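ABC transporter substrate-binding protein (Staphylococcus aureus subsp. aureus NCTC 8325, PDB 3UN6) probably serves as the substrate-binding component of an ABC-type import system and binds zinc, although its true substrate is not established. Local coordinates at residues 73-76 / 77-80; 55-58 / 59-62; 289-292 / 293-297. All blocks are in the same frame, centred on the assembly; numbering follows the deposited sequence.

Contact 1: 73-76 / 77-80; sequences NNWP and DLMD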
ATOM      1  N   ASN A  73      11.794  -5.882  -2.115  1.00 26.13           N
ATOM      2  CA  ASN A  73      10.997  -6.681  -3.062  1.00 28.14           C
ATOM      3  C   ASN A  73       9.824  -7.395  -2.386  1.00 26.39           C
ATOM      4  O   ASN A  73       8.977  -7.948  -3.057  1.00 26.90           O
ATOM      5  CB  ASN A  73      11.858  -7.775  -3.716  1.00 30.62           C
ATOM      6  CG  ASN A  73      13.109  -7.236  -4.381  1.00 37.28           C
ATOM      7  OD1 ASN A  73      14.192  -7.844  -4.279  1.00 43.50           O
ATOM      8  ND2 ASN A  73      12.982  -6.096  -5.063  1.00 40.99           N
ATOM      9  N   ASN A  74       9.810  -7.417  -1.061  1.00 26.17           N
ATOM     10  CA  ASN A  74       8.756  -8.089  -0.293  1.00 25.77           C
ATOM     11  C   ASN A  74       8.545  -7.405   1.046  1.00 24.03           C
ATOM     12  O   ASN A  74       9.436  -6.710   1.545  1.00 23.31           O
ATOM     13  CB  ASN A  74       9.123  -9.546  -0.041  1.00 26.38           C
ATOM     14  CG  ASN A  74      10.435  -9.694   0.721  1.00 28.54           C
ATOM     15  OD1 ASN A  74      10.455  -9.778   1.953  1.00 29.28           O
ATOM     16  ND2 ASN A  74      11.534  -9.659  -0.005  1.00 28.92           N
ATOM     17  N   TRP A  75       7.377  -7.635   1.634  1.00 23.28           N
ATOM     18  CA  TRP A  75       7.012  -6.993   2.894  1.00 23.56           C
ATOM     19  C   TRP A  75       7.787  -7.414   4.150  1.00 24.19           C
ATOM     20  O   TRP A  75       8.166  -6.549   4.946  1.00 24.00           O
ATOM     21  CB  TRP A  75       5.515  -7.086   3.122  1.00 24.01           C
ATOM     22  CG  TRP A  75       4.746  -6.333   2.094  1.00 24.02           C
ATOM     23  CD1 TRP A  75       3.980  -6.858   1.107  1.00 25.28           C
ATOM     24  CD2 TRP A  75       4.691  -4.918   1.938  1.00 20.44           C
ATOM     25  NE1 TRP A  75       3.432  -5.861   0.346  1.00 19.40           N
ATOM     26  CE2 TRP A  75       3.850  -4.654   0.843  1.00 21.89           C
ATOM     27  CE3 TRP A  75       5.256  -3.843   2.631  1.00 22.22           C
ATOM     28  CZ2 TRP A  75       3.559  -3.367   0.422  1.00 21.04           C
ATOM     29  CZ3 TRP A  75       4.981  -2.570   2.210  1.00 25.64           C
ATOM     30  CH2 TRP A  75       4.136  -2.333   1.110  1.00 23.65           C
ATOM     31  N   PRO A  76       8.042  -8.714   4.338  1.00 24.80           N
ATOM     32  CA  PRO A  76       8.819  -9.080   5.531  1.00 24.69           C
ATOM     33  C   PRO A  76      10.212  -8.423   5.601  1.00 25.60           C
ATOM     34  O   PRO A  76      10.592  -7.930   6.657  1.00 24.14           O
ATOM     35  CB  PRO A  76       8.916 -10.613   5.425  1.00 27.41           C
ATOM     36  CG  PRO A  76       7.643 -10.991   4.717  1.00 25.58           C
ATOM     37  CD  PRO A  76       7.455  -9.892   3.681  1.00 25.11           C
ATOM     38  N   ASP A  77      10.961  -8.384   4.495  1.00 25.00           N
ATOM     39  CA  ASP A  77      12.273  -7.705   4.498  1.00 25.22           C
ATOM     40  C   ASP A  77      12.150  -6.232   4.882  1.00 23.88           C
ATOM     41  O   ASP A  77      12.976  -5.687   5.626  1.00 24.24           O
ATOM     42  CB  ASP A  77      12.924  -7.765   3.134  1.00 26.80           C
ATOM     43  CG  ASP A  77      13.461  -9.125   2.800  1.00 31.32           C
ATOM     44  OD1 ASP A  77      13.451 -10.000   3.692  1.00 36.18           O
ATOM     45  OD2 ASP A  77      13.898  -9.311   1.639  1.00 39.39           O
ATOM     46  N   LEU A  78      11.137  -5.581   4.345  1.00 23.62           N
ATOM     47  CA  LEU A  78      10.911  -4.170   4.642  1.00 22.76           C
ATOM     48  C   LEU A  78      10.613  -3.960   6.160  1.00 23.91           C
ATOM     49  O   LEU A  78      11.212  -3.080   6.804  1.00 22.22           O
ATOM     50  CB  LEU A  78       9.821  -3.603   3.738  1.00 21.83           C
ATOM     51  CG  LEU A  78       9.398  -2.150   3.972  1.00 19.39           C
ATOM     52  CD1 LEU A  78       8.857  -1.501   2.655  1.00 21.42           C
ATOM     53  CD2 LEU A  78       8.379  -2.026   5.086  1.00 22.26           C
HETATM   54  N   MSE A  79       9.721  -4.762   6.726  1.00 25.00           N
HETATM   55  CA  MSE A  79       9.386  -4.657   8.164  1.00 26.85           C
HETATM   56  C   MSE A  79      10.596  -4.958   9.083  1.00 28.08           C
HETATM   57  O   MSE A  79      10.762  -4.314  10.112  1.00 28.49           O
HETATM   58  CB  MSE A  79       8.204  -5.574   8.518  1.00 27.38           C
HETATM   59  CG  MSE A  79       6.877  -5.144   7.910  1.00 27.98           C
HETATM   60 SE   MSE A  79       6.423  -3.249   8.312  1.00 38.48          SE
HETATM   61  CE  MSE A  79       6.522  -3.345  10.289  1.00 25.39           C
ATOM     62  N   ASP A  80      11.428  -5.927   8.714  1.00 28.66           N
ATOM     63  CA  ASP A  80      12.657  -6.217   9.494  1.00 30.07           C
ATOM     64  C   ASP A  80      13.609  -5.013   9.525  1.00 29.03           C
ATOM     65  O   ASP A  80      14.190  -4.695  10.573  1.00 26.78           O
ATOM     66  CB  ASP A  80      13.387  -7.403   8.913  1.00 31.95           C
ATOM     67  CG  ASP A  80      12.578  -8.672   8.994  1.00 39.16           C
ATOM     68  OD1 ASP A  80      11.664  -8.722   9.841  1.00 50.27           O
ATOM     69  OD2 ASP A  80      12.855  -9.614   8.215  1.00 48.57           O
TER
HETATM   70  O   HOH W   1      13.854  -6.774  -0.549  1.00 30.76           O

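Contact 2: 55-58 / 59-62; sequences KLLS and QYNH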
ATOM      1  N   LYS A  55      11.558  14.287  -5.511  1.00 29.09           N
ATOM      2  CA  LYS A  55      11.738  15.218  -6.608  1.00 30.29           C
ATOM      3  C   LYS A  55      11.560  16.664  -6.124  1.00 31.18           C
ATOM      4  O   LYS A  55      12.322  17.552  -6.493  1.00 31.66           O
ATOM      5  CB  LYS A  55      10.779  14.934  -7.751  1.00 31.10           C
ATOM      6  CG  LYS A  55      11.025  15.857  -8.936  1.00 35.47           C
ATOM      7  CD  LYS A  55      10.005  15.701 -10.049  1.00 39.13           C
ATOM      8  CE  LYS A  55      10.327  16.685 -11.197  1.00 42.33           C
ATOM      9  NZ  LYS A  55       9.268  16.705 -12.237  1.00 45.87           N
ATOM     10  N   LEU A  56      10.550  16.894  -5.298  1.00 30.04           N
ATOM     11  CA  LEU A  56      10.307  18.228  -4.759  1.00 31.95           C
ATOM     12  C   LEU A  56      11.496  18.718  -3.901  1.00 32.05           C
ATOM     13  O   LEU A  56      11.940  19.868  -4.027  1.00 32.21           O
ATOM     14  CB  LEU A  56       8.996  18.202  -3.972  1.00 30.70           C
ATOM     15  CG  LEU A  56       8.452  19.418  -3.238  1.00 35.21           C
ATOM     16  CD1 LEU A  56       8.495  20.701  -4.068  1.00 41.18           C
ATOM     17  CD2 LEU A  56       7.022  19.083  -2.805  1.00 37.14           C
ATOM     18  N   LEU A  57      12.012  17.841  -3.046  1.00 31.56           N
ATOM     19  CA  LEU A  57      13.137  18.178  -2.171  1.00 33.14           C
ATOM     20  C   LEU A  57      14.374  18.593  -2.980  1.00 35.60           C
ATOM     21  O   LEU A  57      15.127  19.458  -2.546  1.00 38.32           O
ATOM     22  CB  LEU A  57      13.463  17.009  -1.236  1.00 31.56           C
ATOM     23  CG  LEU A  57      14.483  17.202  -0.113  1.00 32.55           C
ATOM     24  CD1 LEU A  57      14.035  18.246   0.932  1.00 29.09           C
ATOM     25  CD2 LEU A  57      14.708  15.879   0.553  1.00 27.17           C
ATOM     26  N   SER A  58      14.569  17.987  -4.147  0.50 36.16           N
ATOM     27  CA  SER A  58      15.705  18.324  -5.007  0.50 38.61           C
ATOM     28  C   SER A  58      15.609  19.747  -5.571  0.50 40.89           C
ATOM     29  O   SER A  58      16.609  20.314  -5.986  0.50 42.69           O
ATOM     30  CB  SER A  58      15.803  17.337  -6.166  0.50 38.33           C
ATOM     31  OG  SER A  58      15.882  16.008  -5.690  0.50 37.39           O
ATOM     32  N   GLN A  59      14.405  20.314  -5.578  1.00 41.82           N
ATOM     33  CA  GLN A  59      14.189  21.660  -6.096  1.00 45.04           C
ATOM     34  C   GLN A  59      14.525  22.791  -5.120  1.00 47.53           C
ATOM     35  O   GLN A  59      14.538  23.939  -5.531  1.00 49.69           O
ATOM     36  CB  GLN A  59      12.761  21.795  -6.630  1.00 45.28           C
ATOM     37  CG  GLN A  59      12.554  20.961  -7.897  1.00 48.17           C
ATOM     38  CD  GLN A  59      11.115  20.906  -8.364  1.00 53.49           C
ATOM     39  OE1 GLN A  59      10.181  21.065  -7.576  1.00 58.31           O
ATOM     40  NE2 GLN A  59      10.925  20.659  -9.654  1.00 57.35           N
ATOM     41  N   TYR A  60      14.804  22.489  -3.849  1.00 48.55           N
ATOM     42  CA  TYR A  60      15.208  23.535  -2.896  1.00 50.88           C
ATOM     43  C   TYR A  60      16.696  23.805  -3.036  1.00 53.16           C
ATOM     44  O   TYR A  60      17.482  22.872  -3.281  1.00 51.36           O
ATOM     45  CB  TYR A  60      14.953  23.145  -1.431  1.00 50.42           C
ATOM     46  CG  TYR A  60      13.512  22.849  -1.088  1.00 51.56           C
ATOM     47  CD1 TYR A  60      12.523  23.803  -1.279  1.00 53.67           C
ATOM     48  CD2 TYR A  60      13.145  21.621  -0.530  1.00 50.40           C
ATOM     49  CE1 TYR A  60      11.204  23.536  -0.960  1.00 54.69           C
ATOM     50  CE2 TYR A  60      11.835  21.354  -0.197  1.00 49.20           C
ATOM     51  CZ  TYR A  60      10.866  22.312  -0.421  1.00 51.98           C
ATOM     52  OH  TYR A  60       9.555  22.046  -0.103  1.00 53.26           O
ATOM     53  N   ASN A  61      17.081  25.077  -2.878  1.00 56.12           N
ATOM     54  CA  ASN A  61      18.494  25.460  -2.890  1.00 58.63           C
ATOM     55  C   ASN A  61      19.198  24.751  -1.729  1.00 58.88           C
ATOM     56  O   ASN A  61      20.287  24.185  -1.888  1.00 58.29           O
ATOM     57  CB  ASN A  61      18.673  26.975  -2.716  1.00 61.36           C
ATOM     58  CG  ASN A  61      18.347  27.770  -3.973  1.00 63.55           C
ATOM     59  OD1 ASN A  61      17.616  27.316  -4.850  1.00 64.95           O
ATOM     60  ND2 ASN A  61      18.901  28.977  -4.058  1.00 68.30           N
ATOM     61  N   HIS A  62      18.567  24.801  -0.559  1.00 58.72           N
ATOM     62  CA  HIS A  62      19.101  24.155   0.633  1.00 59.14           C
ATOM     63  C   HIS A  62      17.998  23.405   1.363  1.00 56.79           C
ATOM     64  O   HIS A  62      17.314  23.971   2.213  1.00 57.73           O
ATOM     65  CB  HIS A  62      19.777  25.171   1.560  1.00 61.29           C
ATOM     66  CG  HIS A  62      21.115  25.632   1.071  1.00 65.62           C
ATOM     67  ND1 HIS A  62      22.283  24.956   1.358  1.00 68.68           N
ATOM     68  CD2 HIS A  62      21.473  26.698   0.314  1.00 68.52           C
ATOM     69  CE1 HIS A  62      23.302  25.586   0.801  1.00 69.50           C
ATOM     70  NE2 HIS A  62      22.837  26.643   0.158  1.00 70.76           N
TER

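Contact 3: 289-292 / 293-297; sequences SGYQ and EITTL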
ATOM      1  N   SER A 289     -12.503   7.735  10.694  1.00 28.34           N
ATOM      2  CA  SER A 289     -13.517   6.881  10.086  1.00 29.55           C
ATOM      3  C   SER A 289     -12.881   5.799   9.213  1.00 28.74           C
ATOM      4  O   SER A 289     -13.247   4.612   9.284  1.00 27.74           O
ATOM      5  CB  SER A 289     -14.514   7.740   9.282  1.00 31.29           C
ATOM      6  OG  SER A 289     -13.826   8.476   8.273  1.00 34.15           O
ATOM      7  N   GLY A 290     -11.911   6.198   8.397  1.00 28.07           N
ATOM      8  CA  GLY A 290     -11.212   5.241   7.546  1.00 26.61           C
ATOM      9  C   GLY A 290     -10.419   4.250   8.368  1.00 26.36           C
ATOM     10  O   GLY A 290     -10.364   3.047   8.048  1.00 27.22           O
ATOM     11  N   TYR A 291      -9.792   4.737   9.431  1.00 25.96           N
ATOM     12  CA  TYR A 291      -9.015   3.857  10.307  1.00 26.03           C
ATOM     13  C   TYR A 291      -9.950   2.859  11.024  1.00 27.09           C
ATOM     14  O   TYR A 291      -9.647   1.658  11.165  1.00 25.04           O
ATOM     15  CB  TYR A 291      -8.193   4.669  11.323  1.00 26.12           C
ATOM     16  CG  TYR A 291      -7.361   3.792  12.205  1.00 25.94           C
ATOM     17  CD1 TYR A 291      -7.757   3.473  13.500  1.00 23.52           C
ATOM     18  CD2 TYR A 291      -6.180   3.239  11.726  1.00 29.10           C
ATOM     19  CE1 TYR A 291      -6.968   2.619  14.309  1.00 21.66           C
ATOM     20  CE2 TYR A 291      -5.424   2.403  12.501  1.00 26.91           C
ATOM     21  CZ  TYR A 291      -5.817   2.097  13.795  1.00 25.59           C
ATOM     22  OH  TYR A 291      -5.015   1.263  14.547  1.00 26.53           O
ATOM     23  N   GLN A 292     -11.096   3.357  11.463  1.00 27.11           N
ATOM     24  CA  GLN A 292     -12.037   2.531  12.162  1.00 28.43           C
ATOM     25  C   GLN A 292     -12.556   1.400  11.265  1.00 28.18           C
ATOM     26  O   GLN A 292     -12.838   0.296  11.747  1.00 28.72           O
ATOM     27  CB  GLN A 292     -13.188   3.382  12.701  1.00 29.04           C
ATOM     28  CG  GLN A 292     -14.064   2.614  13.682  1.00 35.95           C
ATOM     29  CD  GLN A 292     -13.419   2.411  15.066  1.00 39.32           C
ATOM     30  OE1 GLN A 292     -12.851   1.362  15.350  1.00 42.09           O
ATOM     31  NE2 GLN A 292     -13.514   3.418  15.915  1.00 35.68           N
ATOM     32  N   GLU A 293     -12.692   1.666   9.964  1.00 27.55           N
ATOM     33  CA  GLU A 293     -13.137   0.625   9.025  1.00 28.10           C
ATOM     34  C   GLU A 293     -12.140  -0.532   9.002  1.00 25.56           C
ATOM     35  O   GLU A 293     -12.538  -1.704   8.967  1.00 24.55           O
ATOM     36  CB  GLU A 293     -13.274   1.179   7.602  1.00 28.27           C
ATOM     37  CG  GLU A 293     -13.805   0.172   6.584  1.00 34.94           C
ATOM     38  CD  GLU A 293     -14.057   0.798   5.202  1.00 41.34           C
ATOM     39  OE1 GLU A 293     -13.121   1.402   4.616  1.00 42.39           O
ATOM     40  OE2 GLU A 293     -15.199   0.668   4.705  1.00 40.74           O
ATOM     41  N   ILE A 294     -10.847  -0.208   8.976  1.00 24.41           N
ATOM     42  CA  ILE A 294      -9.795  -1.256   8.980  1.00 23.73           C
ATOM     43  C   ILE A 294      -9.778  -2.018  10.301  1.00 24.93           C
ATOM     44  O   ILE A 294      -9.680  -3.254  10.307  1.00 27.62           O
ATOM     45  CB  ILE A 294      -8.384  -0.697   8.667  1.00 22.98           C
ATOM     46  CG1 ILE A 294      -8.364  -0.084   7.248  1.00 24.17           C
ATOM     47  CG2 ILE A 294      -7.275  -1.836   8.808  1.00 20.95           C
ATOM     48  CD1 ILE A 294      -8.839  -1.054   6.144  1.00 20.99           C
ATOM     49  N   THR A 295      -9.909  -1.305  11.418  1.00 25.52           N
ATOM     50  CA  THR A 295      -9.923  -1.984  12.728  1.00 26.33           C
ATOM     51  C   THR A 295     -11.086  -2.965  12.823  1.00 26.52           C
ATOM     52  O   THR A 295     -10.926  -4.081  13.321  1.00 26.66           O
ATOM     53  CB  THR A 295      -9.927  -0.999  13.944  1.00 27.07           C
ATOM     54  OG1 THR A 295     -11.102  -0.189  13.939  1.00 33.36           O
ATOM     55  CG2 THR A 295      -8.680  -0.087  13.926  1.00 23.97           C
ATOM     56  N   THR A 296     -12.246  -2.551  12.315  1.00 27.30           N
ATOM     57  CA  THR A 296     -13.443  -3.369  12.334  1.00 27.69           C
ATOM     58  C   THR A 296     -13.224  -4.671  11.586  1.00 27.05           C
ATOM     59  O   THR A 296     -13.549  -5.758  12.080  1.00 27.15           O
ATOM     60  CB  THR A 296     -14.624  -2.619  11.683  1.00 27.64           C
ATOM     61  OG1 THR A 296     -15.066  -1.585  12.563  1.00 27.03           O
ATOM     62  CG2 THR A 296     -15.763  -3.568  11.398  1.00 28.30           C
ATOM     63  N   LEU A 297     -12.662  -4.550  10.392  1.00 26.30           N
ATOM     64  CA  LEU A 297     -12.409  -5.688   9.531  1.00 26.01           C
ATOM     65  C   LEU A 297     -11.326  -6.640  10.100  1.00 26.51           C
ATOM     66  O   LEU A 297     -11.466  -7.842  10.015  1.00 26.87           O
ATOM     67  CB  LEU A 297     -12.040  -5.203   8.119  1.00 25.09           C
ATOM     68  CG  LEU A 297     -13.106  -4.421   7.328  1.00 27.20           C
ATOM     69  CD1 LEU A 297     -12.523  -3.948   6.002  1.00 22.54           C
ATOM     70  CD2 LEU A 297     -14.385  -5.264   7.076  1.00 27.40           C
TER
HETATM   71  O   HOH W   2     -10.481   2.176   5.176  1.00 20.92           O
HETATM   72  O   HOH W   3     -13.581  -0.947  15.049  1.00 28.00           O

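Contact 1: 73-76 / 77-80
Asn74 turns its amide onto Asp77 by way of its first torsion, with CG held between the backbone N and the carbonyl carbon (chi1 59°). Asp77 answers with CG beside its own backbone N, chi1 -74°, and its carboxylate comes back toward the amide. Two hydrogen bonds result. Asp77 N donates to Asn74 OD1 at 2.9 Å in a nearly straight bond, tilted from the carbonyl plane. Asn74 ND2 donates to Asp77 OD2, also at 2.9 Å. OD2 lies close to the amide plane of Asn74, but the N-H meets it from above the carboxylate plane. The amide and carboxylate planes stand 69° apart. Both ends of the amide are therefore used, which should fix its flip. A water takes the N-H of Asn73 and gives Asp77 OD2 a weak bond. Behind the cap the first helical turns close through Met79 N to Trp75 O at 3.0 Å and Asp80 N to Pro76 O at 3.0 Å.

On the buried side Trp75 and Leu78 lie side by side and point the same way. Trp75 CZ3 reaches Leu78 CD1 at 4.0 Å. Thr92 of strand 89-93 touches both side chains, and Leu96 of helix 94-102 also packs on Trp75. The side chain of Trp75 lies about 4 Å (nearest atoms) from a bound zinc ion and about 4 Å from that of the zinc ligand Cys221. The arrangement is a helix N-cap at Asn74, opening helix 75-83 beside the zinc site of a periplasmic-binding-protein fold.

Contact 2: 55-58 / 59-62
Leu57 and Tyr60 make the tighter side of this contact, where helix 48-58 gives way to the loop that follows. Leu57 CD1 sits at the edge of the phenol ring, in its plane, 3.8 Å from Tyr60 CD2. The two side chains cross at about a right angle. Tyr60 CG lies beside the backbone N (chi1 -60°), which lays the ring back along the helix end. One face of the ring has Leu56 O about 4.0 Å above its plane, offset toward the rim. Tyr60 OH is hydrogen-bonded to Asp243 OD1, so the hydroxyl ties this end to helix 234-250.

Gln59 N donates to Leu56 O at 2.9 Å, from above the carbonyl plane and with a bent N-H angle of 146°. Tyr60 N reaches Leu57 O only weakly, at 3.3 Å. Both bonds run three residues back, a 3-10-like pattern near the close of the helix. The turn belongs to the beta-alpha-beta crossover from strand 36-41 through helix 48-58 to the parallel strand 66-71.

The solvent side is looser. Exposed Gln59 runs back extended over the last turn and crosses Leu56 at about a right angle. Its OE1 comes no closer to Leu56 CD1 than 3.9 Å. Lys55 CE lies 4.3 Å from Gln59 NE2.

Contact 3: 289-292 / 293-297
Tyr291 and Thr295 cross at about a right angle, one helical turn apart. The methyl of Thr295 comes obliquely against the phenol ring. Its CG2 is 3.2 Å from Tyr291 CE1, an unusually short approach and so somewhat doubtful in detail. Tyr291 has CG anti to the backbone N (chi1 -178°), which swings the ring forward along helix 288-300 to meet that methyl. Its hydroxyl goes on to a hydrogen bond with Pro307 O. Met98 of helix 94-102 touches Tyr291, Ile294 and Thr295, so this face of the helix is buried.

Gln292 crosses Thr295 obliquely on the side of OG1, the branch that does not meet the tyrosine. Its chain is bent at chi2 (75°), which turns the amide back toward the hydroxyl. Thr295 OG1 lies 2.7 Å from Gln292 OE1 and 2.8 Å from Gln292 O, and which of them receives its proton is not settled. Thr296 OG1 lies 3.0 Å from Gln292 O, and this bond too is not settled. A water bonds to Thr296 OG1. Further round, another water donates to both Gly290 O and Glu293 OE1.

The chemistry is divided within Thr295. Its methyl serves the buried aromatic side, while its hydroxyl faces the acceptors of exposed Gln292. Gln292 O takes the N-H of Thr296, and two hydroxyls lie within bonding range. If either donates, the carbonyl would probably be polarised further.

The three contacts follow one another along the chain in the order contact 2, contact 1, contact 3, and none touches another. Contact 1 is the one beside the metal. In contact 3 the side chain of Ile294 is about 10 Å from zinc and about 7 Å from that of the ligand Cys220. Contacts 1 and 3 have centres about 24 Å apart and nearest atoms about 13 Å apart, and helix 94-102 packs against side chains of both. Contact 2 lies away from the zinc site, with its centre about 29 Å from that of contact 1 and about 36 Å from that of contact 3.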